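Abietadiene synthase, chloroplastic (Abies grandis, PDB 3S9V) is a chloroplastic plant enzyme of the terpene synthase family, with a mainly alpha-helical chain. Local coordinates at residues Ala197-Leu202 with Met219-Lys224; Leu202-Glu207 with Pro263-Leu268; Val213-Ile218 with Phe239-Asn244; Gly226-Leu229 with Ser234-Ala237; Phe228-Ala233 with Ile309-Glu314. One frame throughout, in Å; residues are numbered along the deposited sequence.

Contacts 2, 4 and 5 are buried, contact 1 is partly buried, and contact 3 lies at the surface, farthest of the five from the chain's centre. Contacts 3, 4 and 5 all use helix 232-242: contact 3 its end, contact 4 its first turns and contact 5 the turn leading into it. Contact 1 is a leucine laid on a peptide. Contact 3 sets an arginine chain on an indole. The buried contacts are more polar: hydroxyls of Thr235 and Ser230 accept N-H groups in contacts 4 and 5, while contact 2 gathers a tyrosine hydroxyl, an imidazole and a carbonyl. Ser230 O also receives Tyr266 N, tying contact 5 to contact 2.

Contact 1 (Ala197-Leu202 with Met219-Lys224); sequences ALPTTL and MKLQSK
One face of the flat Leu198-Pro199 peptide carries both methyl groups of Leu221, and the Pro199 ring, continuing from that peptide, is touched at its CD and CG atoms. The segments belong to two loops on either side of helix 215-219 in the helical N-terminal part of the terpene synthase. Met219 to Gln222 form a type I beta turn, and the sequence from Gln222 to Phe228 resembles the QW motif known from terpene cyclases. Leu221 reaches out of this turn towards the other loop. With its CG anti to the carbonyl carbon (chi1 -53°), the isobutyl group spreads its branches along the peptide. Leu221 CD1 lies 3.7 Å from Leu198 O, at the carbonyl end, whereas Leu221 CD2 sits 3.8 Å from Pro199 N. The same methyl touches the ring, with Leu221 CD2 3.9 Å from Pro199 CD. A looser approach puts Leu221 CD2 4.1 Å from Ala197 O, at the end of helix 192-197. Leu221 is buried although its partners are more exposed; its CB also packs against Leu203. Next to it, Gln222 NE2 is hydrogen-bonded to Gly226 O and Asn244 OD1, which ties the turn to the following loop and to the start of helix 245-258. Farther round the proline, Pro199 CG stands 4.0 Å from Leu221 O.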
# COMPACT_ATOMS: atom_id res chain seq x y z
N ALA A 197 32.84 -12.02 -1.80
CA ALA A 197 32.34 -12.57 -0.53
C ALA A 197 30.93 -13.14 -0.60
O ALA A 197 30.69 -14.27 -0.18
CB ALA A 197 32.40 -11.49 0.55
N LEU A 198 30.01 -12.34 -1.13
CA LEU A 198 28.60 -12.73 -1.24
C LEU A 198 28.03 -12.26 -2.57
O LEU A 198 28.60 -11.37 -3.21
CB LEU A 198 27.79 -12.08 -0.12
CG LEU A 198 28.32 -12.22 1.31
CD1 LEU A 198 27.50 -11.34 2.25
CD2 LEU A 198 28.25 -13.67 1.72
N PRO A 199 26.91 -12.85 -3.00
CA PRO A 199 26.33 -12.42 -4.27
C PRO A 199 25.88 -10.97 -4.09
O PRO A 199 25.33 -10.62 -3.05
CB PRO A 199 25.14 -13.37 -4.45
CG PRO A 199 25.56 -14.61 -3.69
CD PRO A 199 26.20 -14.03 -2.46
N THR A 200 26.14 -10.12 -5.08
CA THR A 200 25.74 -8.72 -4.99
C THR A 200 25.22 -8.31 -6.35
O THR A 200 25.40 -9.04 -7.32
CB THR A 200 26.93 -7.81 -4.61
OG1 THR A 200 27.90 -7.83 -5.67
CG2 THR A 200 27.58 -8.27 -3.31
N THR A 201 24.60 -7.14 -6.44
CA THR A 201 24.06 -6.70 -7.72
C THR A 201 25.13 -6.46 -8.79
O THR A 201 24.80 -6.21 -9.95
CB THR A 201 23.17 -5.45 -7.56
OG1 THR A 201 23.93 -4.37 -7.01
CG2 THR A 201 21.99 -5.77 -6.64
N LEU A 202 26.40 -6.53 -8.41
CA LEU A 202 27.47 -6.37 -9.40
C LEU A 202 27.39 -7.56 -10.37
O LEU A 202 27.67 -7.43 -11.56
CB LEU A 202 28.84 -6.37 -8.72
CG LEU A 202 29.31 -5.07 -8.07
CD1 LEU A 202 30.49 -5.36 -7.15
CD2 LEU A 202 29.68 -4.07 -9.15
N MET A 219 32.14 -18.29 -9.60
CA MET A 219 31.30 -19.49 -9.69
C MET A 219 30.64 -19.89 -8.37
O MET A 219 29.59 -20.55 -8.37
CB MET A 219 32.12 -20.68 -10.21
CG MET A 219 32.72 -20.52 -11.61
SD MET A 219 31.53 -20.09 -12.91
CE MET A 219 30.13 -21.15 -12.47
N LYS A 220 31.23 -19.49 -7.25
CA LYS A 220 30.69 -19.83 -5.94
C LYS A 220 29.47 -18.99 -5.61
O LYS A 220 28.73 -19.29 -4.67
CB LYS A 220 31.73 -19.60 -4.85
CG LYS A 220 33.10 -20.23 -5.10
CD LYS A 220 34.00 -20.02 -3.89
CE LYS A 220 35.44 -20.43 -4.17
NZ LYS A 220 36.27 -20.35 -2.94
N LEU A 221 29.26 -17.92 -6.38
CA LEU A 221 28.14 -17.03 -6.14
C LEU A 221 27.00 -17.25 -7.13
O LEU A 221 26.08 -16.44 -7.23
CB LEU A 221 28.62 -15.58 -6.20
CG LEU A 221 29.81 -15.30 -5.27
CD1 LEU A 221 30.24 -13.85 -5.40
CD2 LEU A 221 29.43 -15.62 -3.83
N GLN A 222 27.05 -18.36 -7.85
CA GLN A 222 26.02 -18.71 -8.83
C GLN A 222 24.68 -18.94 -8.12
O GLN A 222 24.66 -19.34 -6.95
CB GLN A 222 26.45 -19.97 -9.58
CG GLN A 222 25.45 -20.50 -10.60
CD GLN A 222 26.06 -21.61 -11.46
OE1 GLN A 222 26.66 -22.55 -10.95
NE2 GLN A 222 25.89 -21.49 -12.77
N SER A 223 23.58 -18.68 -8.81
CA SER A 223 22.24 -18.86 -8.23
C SER A 223 21.85 -20.33 -8.23
O SER A 223 22.46 -21.13 -8.93
CB SER A 223 21.20 -18.06 -9.02
OG SER A 223 21.62 -16.72 -9.21
N LYS A 224 20.83 -20.68 -7.46
CA LYS A 224 20.38 -22.07 -7.41
C LYS A 224 19.93 -22.55 -8.78
O LYS A 224 20.16 -23.71 -9.14
CB LYS A 224 19.23 -22.22 -6.40
CG LYS A 224 19.68 -22.17 -4.94
CD LYS A 224 18.50 -22.22 -3.96
CE LYS A 224 17.39 -23.16 -4.45
NZ LYS A 224 17.89 -24.49 -4.91

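Contact 2 (Leu202-Glu207 with Pro263-Leu268); sequences LLYSLE and PCHYPL
The hydroxyl of Tyr204 has two polar groups of the 263-268 loop close by: Tyr204 OH is 3.1 Å from His265 ND1 and 3.2 Å from the backbone oxygen, Cys264 O. The tyrosine reaches them because its CG is anti to the backbone N (chi1 -176°), which carries the ring off the 3-10 turn and across to the other loop. The ring is involved as well as its tip. Tyr204 CE2 lies 3.6 Å from Cys264 O, and His265 CB comes up to the ring edge, near its plane, 4.0 Å from Tyr204 CE2. The imidazole is packed by its own neighbour: Cys264 SG stands 3.4 Å above one face of the His265 ring, away from the ring centre, while the same Cys264 SG is 4.0 Å from Tyr204 OH. The contact joins the loop between helices 192-197 and 215-219 to the one between helices 245-258 and 269-282, inside the helical N-terminal region of the synthase. Tyr453 meets His265 edge-to-face. Lys450 makes a cation-pi contact with the Tyr204 ring, a hydrogen bond to Tyr204 O and a salt bridge to Glu207 OE2. Phenol, imidazole and carbonyl are thus gathered in a buried place, where the ammonium of Lys450, partly balanced by Glu207, probably polarises the tyrosine ring.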
# COMPACT_ATOMS: atom_id res chain seq x y z
N LEU A 202 26.40 -6.53 -8.41
CA LEU A 202 27.47 -6.37 -9.40
C LEU A 202 27.39 -7.56 -10.37
O LEU A 202 27.67 -7.43 -11.56
CB LEU A 202 28.84 -6.37 -8.72
CG LEU A 202 29.31 -5.07 -8.07
CD1 LEU A 202 30.49 -5.36 -7.15
CD2 LEU A 202 29.68 -4.07 -9.15
N LEU A 203 26.99 -8.72 -9.84
CA LEU A 203 26.86 -9.94 -10.64
C LEU A 203 25.78 -9.81 -11.71
O LEU A 203 25.72 -10.61 -12.65
CB LEU A 203 26.54 -11.13 -9.74
CG LEU A 203 27.59 -11.43 -8.67
CD1 LEU A 203 27.12 -12.58 -7.80
CD2 LEU A 203 28.91 -11.75 -9.34
N TYR A 204 24.92 -8.81 -11.56
CA TYR A 204 23.84 -8.57 -12.51
C TYR A 204 24.41 -8.11 -13.85
O TYR A 204 23.75 -8.21 -14.88
CB TYR A 204 22.90 -7.50 -11.94
CG TYR A 204 21.67 -7.20 -12.76
CD1 TYR A 204 21.45 -5.91 -13.26
CD2 TYR A 204 20.70 -8.17 -13.00
CE1 TYR A 204 20.29 -5.60 -13.96
CE2 TYR A 204 19.53 -7.87 -13.71
CZ TYR A 204 19.33 -6.58 -14.18
OH TYR A 204 18.19 -6.27 -14.89
N SER A 205 25.64 -7.61 -13.83
CA SER A 205 26.26 -7.14 -15.07
C SER A 205 27.69 -7.62 -15.29
O SER A 205 28.57 -6.85 -15.66
CB SER A 205 26.18 -5.61 -15.15
OG SER A 205 26.06 -5.02 -13.88
N LEU A 206 27.90 -8.92 -15.10
CA LEU A 206 29.21 -9.53 -15.29
C LEU A 206 29.70 -9.45 -16.73
O LEU A 206 30.90 -9.52 -16.99
CB LEU A 206 29.18 -10.99 -14.84
CG LEU A 206 29.19 -11.23 -13.33
CD1 LEU A 206 28.83 -12.66 -13.02
CD2 LEU A 206 30.56 -10.88 -12.79
N GLU A 207 28.77 -9.29 -17.68
CA GLU A 207 29.16 -9.20 -19.08
C GLU A 207 30.04 -7.96 -19.31
O GLU A 207 30.76 -7.87 -20.31
CB GLU A 207 27.93 -9.17 -20.00
CG GLU A 207 27.11 -7.89 -19.94
CD GLU A 207 25.99 -7.94 -18.91
OE1 GLU A 207 26.11 -8.70 -17.93
OE2 GLU A 207 24.99 -7.20 -19.09
N PRO A 263 14.34 -11.97 -21.42
CA PRO A 263 14.11 -10.67 -20.75
C PRO A 263 15.45 -10.23 -20.12
O PRO A 263 16.47 -10.89 -20.31
CB PRO A 263 13.07 -11.01 -19.69
CG PRO A 263 13.46 -12.42 -19.30
CD PRO A 263 13.75 -13.08 -20.64
N CYS A 264 15.45 -9.13 -19.36
CA CYS A 264 16.71 -8.69 -18.75
C CYS A 264 16.92 -9.27 -17.35
O CYS A 264 17.91 -8.96 -16.69
CB CYS A 264 16.81 -7.16 -18.73
SG CYS A 264 15.53 -6.29 -17.83
N HIS A 265 15.98 -10.11 -16.92
CA HIS A 265 16.05 -10.79 -15.62
C HIS A 265 14.85 -11.71 -15.49
O HIS A 265 13.73 -11.37 -15.89
CB HIS A 265 16.11 -9.78 -14.47
CG HIS A 265 15.17 -8.62 -14.63
ND1 HIS A 265 15.41 -7.39 -14.06
CD2 HIS A 265 14.00 -8.50 -15.31
CE1 HIS A 265 14.43 -6.56 -14.39
NE2 HIS A 265 13.57 -7.21 -15.15
N TYR A 266 15.09 -12.89 -14.94
CA TYR A 266 14.05 -13.89 -14.78
C TYR A 266 14.52 -14.91 -13.74
O TYR A 266 15.72 -15.08 -13.55
CB TYR A 266 13.81 -14.60 -16.12
CG TYR A 266 12.38 -15.00 -16.38
CD1 TYR A 266 11.38 -14.04 -16.50
CD2 TYR A 266 12.02 -16.35 -16.49
CE1 TYR A 266 10.04 -14.40 -16.70
CE2 TYR A 266 10.68 -16.72 -16.69
CZ TYR A 266 9.70 -15.75 -16.80
OH TYR A 266 8.40 -16.11 -17.01
N PRO A 267 13.58 -15.55 -13.03
CA PRO A 267 12.14 -15.34 -13.19
C PRO A 267 11.67 -14.10 -12.41
O PRO A 267 12.49 -13.39 -11.80
CB PRO A 267 11.54 -16.64 -12.66
CG PRO A 267 12.52 -17.05 -11.59
CD PRO A 267 13.86 -16.76 -12.22
N LEU A 268 10.36 -13.84 -12.41
CA LEU A 268 9.82 -12.68 -11.72
C LEU A 268 8.55 -13.01 -10.93
O LEU A 268 7.72 -12.15 -10.68
CB LEU A 268 9.51 -11.58 -12.75
CG LEU A 268 10.70 -11.11 -13.59
CD1 LEU A 268 10.22 -10.16 -14.68
CD2 LEU A 268 11.74 -10.42 -12.70

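Contact 3 (Val213-Ile218 with Phe239-Asn244); sequences VDWQKI and FMRTGN
A CH-pi contact joins the start of short helix 215-219 to the last turn of helix 232-242 at the surface of the protein, with Arg241 laid over the indole of Trp215. Arg241 CB lies over one face, 3.9 Å from the centroid of the five-membered ring and 22° off its normal. The next carbon goes on toward the benzo part, Arg241 CG standing 3.6 Å from Trp215 CZ2. The chain then bends at chi2 (-47°) and carries the guanidinium out past the NE1 rim of the indole, its plane 82° from that of the ring. Its edge faces the indole nitrogen, with Arg241 NH1 3.6 Å from Trp215 NE1; the hydrogen bond of Arg241 NH1 goes instead to Gln210 O. On the opposite face of the indole, Val213 CG1 is 3.2 Å above the plane, so aliphatic groups sandwich the ring. In this all-helical domain both helix ends carry side-chain bonds to the backbone. Asp214 N-caps helix 215-219 through a weak bond from Lys217 N, and Thr242 forms an ST turn in which its OG1 accepts from Asn244 N at 3.2 Å. Thr242 OG1 is also hydrogen-bonded to Val238 O, one turn back in its helix. The methyl branch of the threonine serves the contact: Thr242 CG2 is 3.9 Å from Trp215 CB.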
# COMPACT_ATOMS: atom_id res chain seq x y z
N VAL A 213 37.52 -9.92 -13.60
CA VAL A 213 37.00 -10.84 -12.61
C VAL A 213 37.72 -12.21 -12.52
O VAL A 213 38.25 -12.71 -13.51
CB VAL A 213 35.48 -11.03 -12.85
CG1 VAL A 213 35.22 -12.06 -13.94
CG2 VAL A 213 34.80 -11.39 -11.57
N ASP A 214 37.75 -12.78 -11.32
CA ASP A 214 38.36 -14.09 -11.08
C ASP A 214 37.22 -15.10 -11.21
O ASP A 214 36.48 -15.32 -10.25
CB ASP A 214 38.95 -14.19 -9.66
CG ASP A 214 39.60 -15.54 -9.38
OD1 ASP A 214 39.13 -16.56 -9.93
OD2 ASP A 214 40.57 -15.59 -8.59
N TRP A 215 37.08 -15.70 -12.39
CA TRP A 215 35.98 -16.61 -12.65
C TRP A 215 35.73 -17.68 -11.60
O TRP A 215 34.57 -17.95 -11.26
CB TRP A 215 36.14 -17.25 -14.03
CG TRP A 215 36.00 -16.22 -15.12
CD1 TRP A 215 36.95 -15.85 -16.03
CD2 TRP A 215 34.88 -15.38 -15.35
NE1 TRP A 215 36.49 -14.82 -16.80
CE2 TRP A 215 35.22 -14.51 -16.41
CE3 TRP A 215 33.61 -15.27 -14.77
CZ2 TRP A 215 34.34 -13.53 -16.89
CZ3 TRP A 215 32.74 -14.30 -15.24
CH2 TRP A 215 33.10 -13.45 -16.29
N GLN A 216 36.79 -18.28 -11.08
CA GLN A 216 36.63 -19.32 -10.06
C GLN A 216 35.88 -18.81 -8.83
O GLN A 216 34.98 -19.47 -8.32
CB GLN A 216 37.99 -19.87 -9.65
CG GLN A 216 37.92 -20.78 -8.44
CD GLN A 216 39.25 -21.40 -8.12
OE1 GLN A 216 40.25 -20.69 -7.95
NE2 GLN A 216 39.29 -22.72 -8.05
N LYS A 217 36.27 -17.64 -8.33
CA LYS A 217 35.60 -17.08 -7.16
C LYS A 217 34.16 -16.73 -7.49
O LYS A 217 33.27 -16.89 -6.66
CB LYS A 217 36.35 -15.84 -6.67
CG LYS A 217 37.71 -16.15 -6.08
CD LYS A 217 38.34 -14.92 -5.45
CE LYS A 217 39.62 -15.28 -4.70
NZ LYS A 217 40.21 -14.10 -4.03
N ILE A 218 33.93 -16.28 -8.72
CA ILE A 218 32.59 -15.92 -9.17
C ILE A 218 31.64 -17.12 -9.20
O ILE A 218 30.46 -16.99 -8.86
CB ILE A 218 32.63 -15.29 -10.59
CG1 ILE A 218 33.27 -13.91 -10.53
CG2 ILE A 218 31.23 -15.21 -11.17
CD1 ILE A 218 32.55 -12.92 -9.64
N PHE A 239 28.96 -18.24 -19.03
CA PHE A 239 29.01 -19.53 -19.70
C PHE A 239 30.09 -19.56 -20.76
O PHE A 239 30.81 -20.55 -20.88
CB PHE A 239 27.69 -19.88 -20.37
CG PHE A 239 27.75 -21.15 -21.18
CD1 PHE A 239 27.71 -22.39 -20.55
CD2 PHE A 239 27.89 -21.10 -22.56
CE1 PHE A 239 27.83 -23.56 -21.28
CE2 PHE A 239 28.01 -22.27 -23.31
CZ PHE A 239 27.98 -23.51 -22.66
N MET A 240 30.18 -18.49 -21.53
CA MET A 240 31.17 -18.40 -22.59
C MET A 240 32.60 -18.38 -22.03
O MET A 240 33.54 -18.77 -22.72
CB MET A 240 30.91 -17.17 -23.48
CG MET A 240 29.69 -17.31 -24.39
SD MET A 240 29.54 -16.08 -25.71
CE MET A 240 28.94 -14.66 -24.76
N ARG A 241 32.76 -17.93 -20.79
CA ARG A 241 34.09 -17.88 -20.17
C ARG A 241 34.49 -19.12 -19.37
O ARG A 241 35.68 -19.36 -19.18
CB ARG A 241 34.22 -16.65 -19.26
CG ARG A 241 34.44 -15.34 -20.00
CD ARG A 241 35.53 -15.50 -21.05
NE ARG A 241 35.80 -14.27 -21.77
CZ ARG A 241 36.43 -13.23 -21.26
NH1 ARG A 241 36.87 -13.26 -20.00
NH2 ARG A 241 36.63 -12.14 -22.00
N THR A 242 33.50 -19.90 -18.92
CA THR A 242 33.79 -21.09 -18.11
C THR A 242 33.15 -22.40 -18.58
O THR A 242 33.50 -23.47 -18.08
CB THR A 242 33.32 -20.90 -16.65
OG1 THR A 242 31.88 -20.90 -16.61
CG2 THR A 242 33.82 -19.58 -16.08
N GLY A 243 32.21 -22.33 -19.51
CA GLY A 243 31.57 -23.55 -19.97
C GLY A 243 30.69 -24.18 -18.90
O GLY A 243 30.23 -25.31 -19.06
N ASN A 244 30.47 -23.47 -17.80
CA ASN A 244 29.65 -23.98 -16.70
C ASN A 244 28.25 -24.36 -17.20
O ASN A 244 27.50 -23.52 -17.71
CB ASN A 244 29.57 -22.93 -15.58
CG ASN A 244 28.66 -23.36 -14.45
OD1 ASN A 244 27.44 -23.20 -14.52
ND2 ASN A 244 29.25 -23.92 -13.39

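Contact 4 (Gly226-Leu229 with Ser234-Ala237); sequences GSFL and STAA
A buried side chain-to-backbone hydrogen bond joins the loop 226-229 to the first turns of helix 232-242: Phe228 N donates to Thr235 OG1 over 3.1 Å, with an angle of 150° at the hydrogen. The loop includes the end of the Gln222-Phe228 sequence, which resembles the QW motif of terpene cyclases, and the chain then turns straight into the helix, so only four residues lie between the two segments. Thr235 OG1 has a second bond, to Ser231 O one turn earlier in the chain. As that carbonyl can only accept, the threonine hydroxyl donates to Ser231 O and accepts the N-H of Phe228, working as donor and acceptor at once in a place closed to solvent. Its chi1 of -59° puts OG1 beside the backbone N and anti to the carbonyl carbon, facing the loop. From there it also lies near the plane of the Phe228 ring, at the edge, and 3.4 Å from Ser227 CA. The phenyl ring itself runs on to Ile218 and Met219 of helix 215-219. Ser234 adds a looser touch, its CB 4.1 Å from Phe228 O, while its hydroxyl is held elsewhere by Leu203 O and Leu206 N. Gly226 O, hydrogen-bonded to Gln222 NE2, also touches the threonine methyl, 3.9 Å from Thr235 CG2.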
# COMPACT_ATOMS: atom_id res chain seq x y z
N GLY A 226 21.15 -21.64 -11.48
CA GLY A 226 22.26 -21.48 -12.40
C GLY A 226 22.51 -20.10 -12.96
O GLY A 226 23.50 -19.89 -13.67
N SER A 227 21.65 -19.14 -12.65
CA SER A 227 21.84 -17.80 -13.17
C SER A 227 22.77 -17.00 -12.29
O SER A 227 23.12 -17.43 -11.19
CB SER A 227 20.51 -17.04 -13.23
OG SER A 227 20.27 -16.36 -12.01
N PHE A 228 23.17 -15.85 -12.79
CA PHE A 228 24.00 -14.94 -12.03
C PHE A 228 23.10 -13.72 -11.85
O PHE A 228 22.86 -12.94 -12.77
CB PHE A 228 25.29 -14.65 -12.79
CG PHE A 228 26.33 -15.72 -12.59
CD1 PHE A 228 27.21 -15.66 -11.51
CD2 PHE A 228 26.36 -16.85 -13.41
CE1 PHE A 228 28.09 -16.70 -11.24
CE2 PHE A 228 27.24 -17.90 -13.15
CZ PHE A 228 28.11 -17.83 -12.06
N LEU A 229 22.55 -13.61 -10.64
CA LEU A 229 21.62 -12.56 -10.24
C LEU A 229 20.46 -12.38 -11.22
O LEU A 229 20.03 -11.26 -11.50
CB LEU A 229 22.33 -11.23 -10.02
CG LEU A 229 21.98 -10.78 -8.60
CD1 LEU A 229 23.20 -10.87 -7.73
CD2 LEU A 229 21.41 -9.38 -8.61
N SER A 234 24.33 -11.73 -18.33
CA SER A 234 25.39 -11.98 -17.37
C SER A 234 25.72 -13.47 -17.33
O SER A 234 26.88 -13.87 -17.28
CB SER A 234 24.95 -11.50 -15.98
OG SER A 234 26.07 -11.29 -15.14
N THR A 235 24.68 -14.29 -17.35
CA THR A 235 24.84 -15.74 -17.32
C THR A 235 25.46 -16.24 -18.62
O THR A 235 26.27 -17.17 -18.61
CB THR A 235 23.49 -16.43 -17.13
OG1 THR A 235 22.92 -15.99 -15.89
CG2 THR A 235 23.67 -17.95 -17.09
N ALA A 236 25.08 -15.62 -19.73
CA ALA A 236 25.61 -16.00 -21.04
C ALA A 236 27.11 -15.73 -21.08
O ALA A 236 27.89 -16.56 -21.55
CB ALA A 236 24.91 -15.21 -22.14
N ALA A 237 27.52 -14.57 -20.58
CA ALA A 237 28.92 -14.21 -20.54
C ALA A 237 29.69 -15.20 -19.68
O ALA A 237 30.73 -15.70 -20.09
CB ALA A 237 29.08 -12.81 -19.98

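Contact 5 (Phe228-Ala233 with Ile309-Glu314); sequences FLSSPA and IGWARE
Trp311 approaches Ser230 and Leu229 with the edge of its indole. From CB, chi1 of 47° sets CG between the backbone N and the carbonyl carbon, and the ring extends toward the type I' turn formed by Phe228 to Ser231. The first atom to meet a partner is the indole nitrogen: Trp311 NE1 donates to Ser230 OG over 3.2 Å, at an angle of 150°, and the oxygen lies only 11° out of the ring plane. Ser230 CB comes to the same edge, 3.7 Å from Trp311 NE1. Next along the rim, Trp311 CE2 and Trp311 CZ2 are each 3.8 Å from Ser230 OG. At the far end the contact becomes apolar, Leu229 CD2 standing 3.9 Å from Trp311 CH2, also near the ring plane. Polar and apolar groups of one turn thus follow each other along a single edge. The turn leads directly into helix 232-242, while Trp311 lies in the loop between helices 290-301 and 320-332. Its side chain also touches Phe271 of helix 269-282, so the indole lies between that helix and the turn that leads into helix 232-242, within the N-terminal terpene synthase domain.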
# COMPACT_ATOMS: atom_id res chain seq x y z
N PHE A 228 23.17 -15.85 -12.79
CA PHE A 228 24.00 -14.94 -12.03
C PHE A 228 23.10 -13.72 -11.85
O PHE A 228 22.86 -12.94 -12.77
CB PHE A 228 25.29 -14.65 -12.79
CG PHE A 228 26.33 -15.72 -12.59
CD1 PHE A 228 27.21 -15.66 -11.51
CD2 PHE A 228 26.36 -16.85 -13.41
CE1 PHE A 228 28.09 -16.70 -11.24
CE2 PHE A 228 27.24 -17.90 -13.15
CZ PHE A 228 28.11 -17.83 -12.06
N LEU A 229 22.55 -13.61 -10.64
CA LEU A 229 21.62 -12.56 -10.24
C LEU A 229 20.46 -12.38 -11.22
O LEU A 229 20.03 -11.26 -11.50
CB LEU A 229 22.33 -11.23 -10.02
CG LEU A 229 21.98 -10.78 -8.60
CD1 LEU A 229 23.20 -10.87 -7.73
CD2 LEU A 229 21.41 -9.38 -8.61
N SER A 230 19.99 -13.50 -11.75
CA SER A 230 18.87 -13.58 -12.68
C SER A 230 19.04 -12.93 -14.04
O SER A 230 18.09 -12.88 -14.83
CB SER A 230 17.60 -13.03 -12.03
OG SER A 230 17.57 -11.62 -12.05
N SER A 231 20.25 -12.46 -14.34
CA SER A 231 20.52 -11.81 -15.62
C SER A 231 20.97 -12.76 -16.73
O SER A 231 22.00 -13.42 -16.62
CB SER A 231 21.59 -10.73 -15.42
OG SER A 231 22.05 -10.22 -16.66
N PRO A 232 20.20 -12.85 -17.83
CA PRO A 232 20.55 -13.74 -18.95
C PRO A 232 21.87 -13.37 -19.64
O PRO A 232 22.67 -14.25 -19.96
CB PRO A 232 19.36 -13.58 -19.89
CG PRO A 232 18.24 -13.32 -18.94
CD PRO A 232 18.84 -12.31 -18.01
N ALA A 233 22.09 -12.08 -19.88
CA ALA A 233 23.32 -11.65 -20.53
C ALA A 233 24.51 -11.96 -19.62
O ALA A 233 25.56 -12.40 -20.08
CB ALA A 233 23.26 -10.16 -20.84
N ILE A 309 13.06 -11.79 0.94
CA ILE A 309 12.96 -12.40 -0.37
C ILE A 309 13.41 -11.46 -1.46
O ILE A 309 13.62 -10.27 -1.22
CB ILE A 309 11.51 -12.83 -0.67
CG1 ILE A 309 10.57 -11.62 -0.59
CG2 ILE A 309 11.07 -13.88 0.34
CD1 ILE A 309 9.11 -11.92 -1.01
N GLY A 310 13.59 -12.02 -2.65
CA GLY A 310 14.00 -11.22 -3.78
C GLY A 310 12.80 -11.14 -4.69
O GLY A 310 11.67 -11.30 -4.23
N TRP A 311 13.03 -10.93 -5.98
CA TRP A 311 11.95 -10.83 -6.93
C TRP A 311 11.58 -12.19 -7.50
O TRP A 311 10.49 -12.38 -8.04
CB TRP A 311 12.35 -9.87 -8.05
CG TRP A 311 13.71 -10.13 -8.60
CD1 TRP A 311 14.03 -10.94 -9.65
CD2 TRP A 311 14.94 -9.58 -8.12
NE1 TRP A 311 15.39 -10.93 -9.86
CE2 TRP A 311 15.98 -10.10 -8.94
CE3 TRP A 311 15.28 -8.71 -7.08
CZ2 TRP A 311 17.33 -9.77 -8.74
CZ3 TRP A 311 16.62 -8.37 -6.89
CH2 TRP A 311 17.63 -8.91 -7.71
N ALA A 312 12.50 -13.15 -7.37
CA ALA A 312 12.30 -14.50 -7.87
C ALA A 312 12.48 -15.51 -6.76
O ALA A 312 13.26 -15.29 -5.83
CB ALA A 312 13.29 -14.80 -8.99
N ARG A 313 11.75 -16.62 -6.86
CA ARG A 313 11.83 -17.71 -5.89
C ARG A 313 13.30 -18.06 -5.69
O ARG A 313 14.07 -18.12 -6.65
CB ARG A 313 11.06 -18.93 -6.41
CG ARG A 313 11.43 -19.33 -7.85
CD ARG A 313 12.56 -20.37 -7.89
NE ARG A 313 13.04 -20.62 -9.25
CZ ARG A 313 13.91 -19.85 -9.90
NH1 ARG A 313 14.41 -18.76 -9.33
NH2 ARG A 313 14.29 -20.17 -11.13
N GLU A 314 13.69 -18.28 -4.44
CA GLU A 314 15.07 -18.63 -4.11
C GLU A 314 16.08 -17.71 -4.79
O GLU A 314 17.04 -18.18 -5.40
CB GLU A 314 15.37 -20.09 -4.49
CG GLU A 314 14.16 -20.94 -4.89
CD GLU A 314 13.18 -21.21 -3.76
OE1 GLU A 314 12.54 -20.26 -3.25
OE2 GLU A 314 13.05 -22.39 -3.37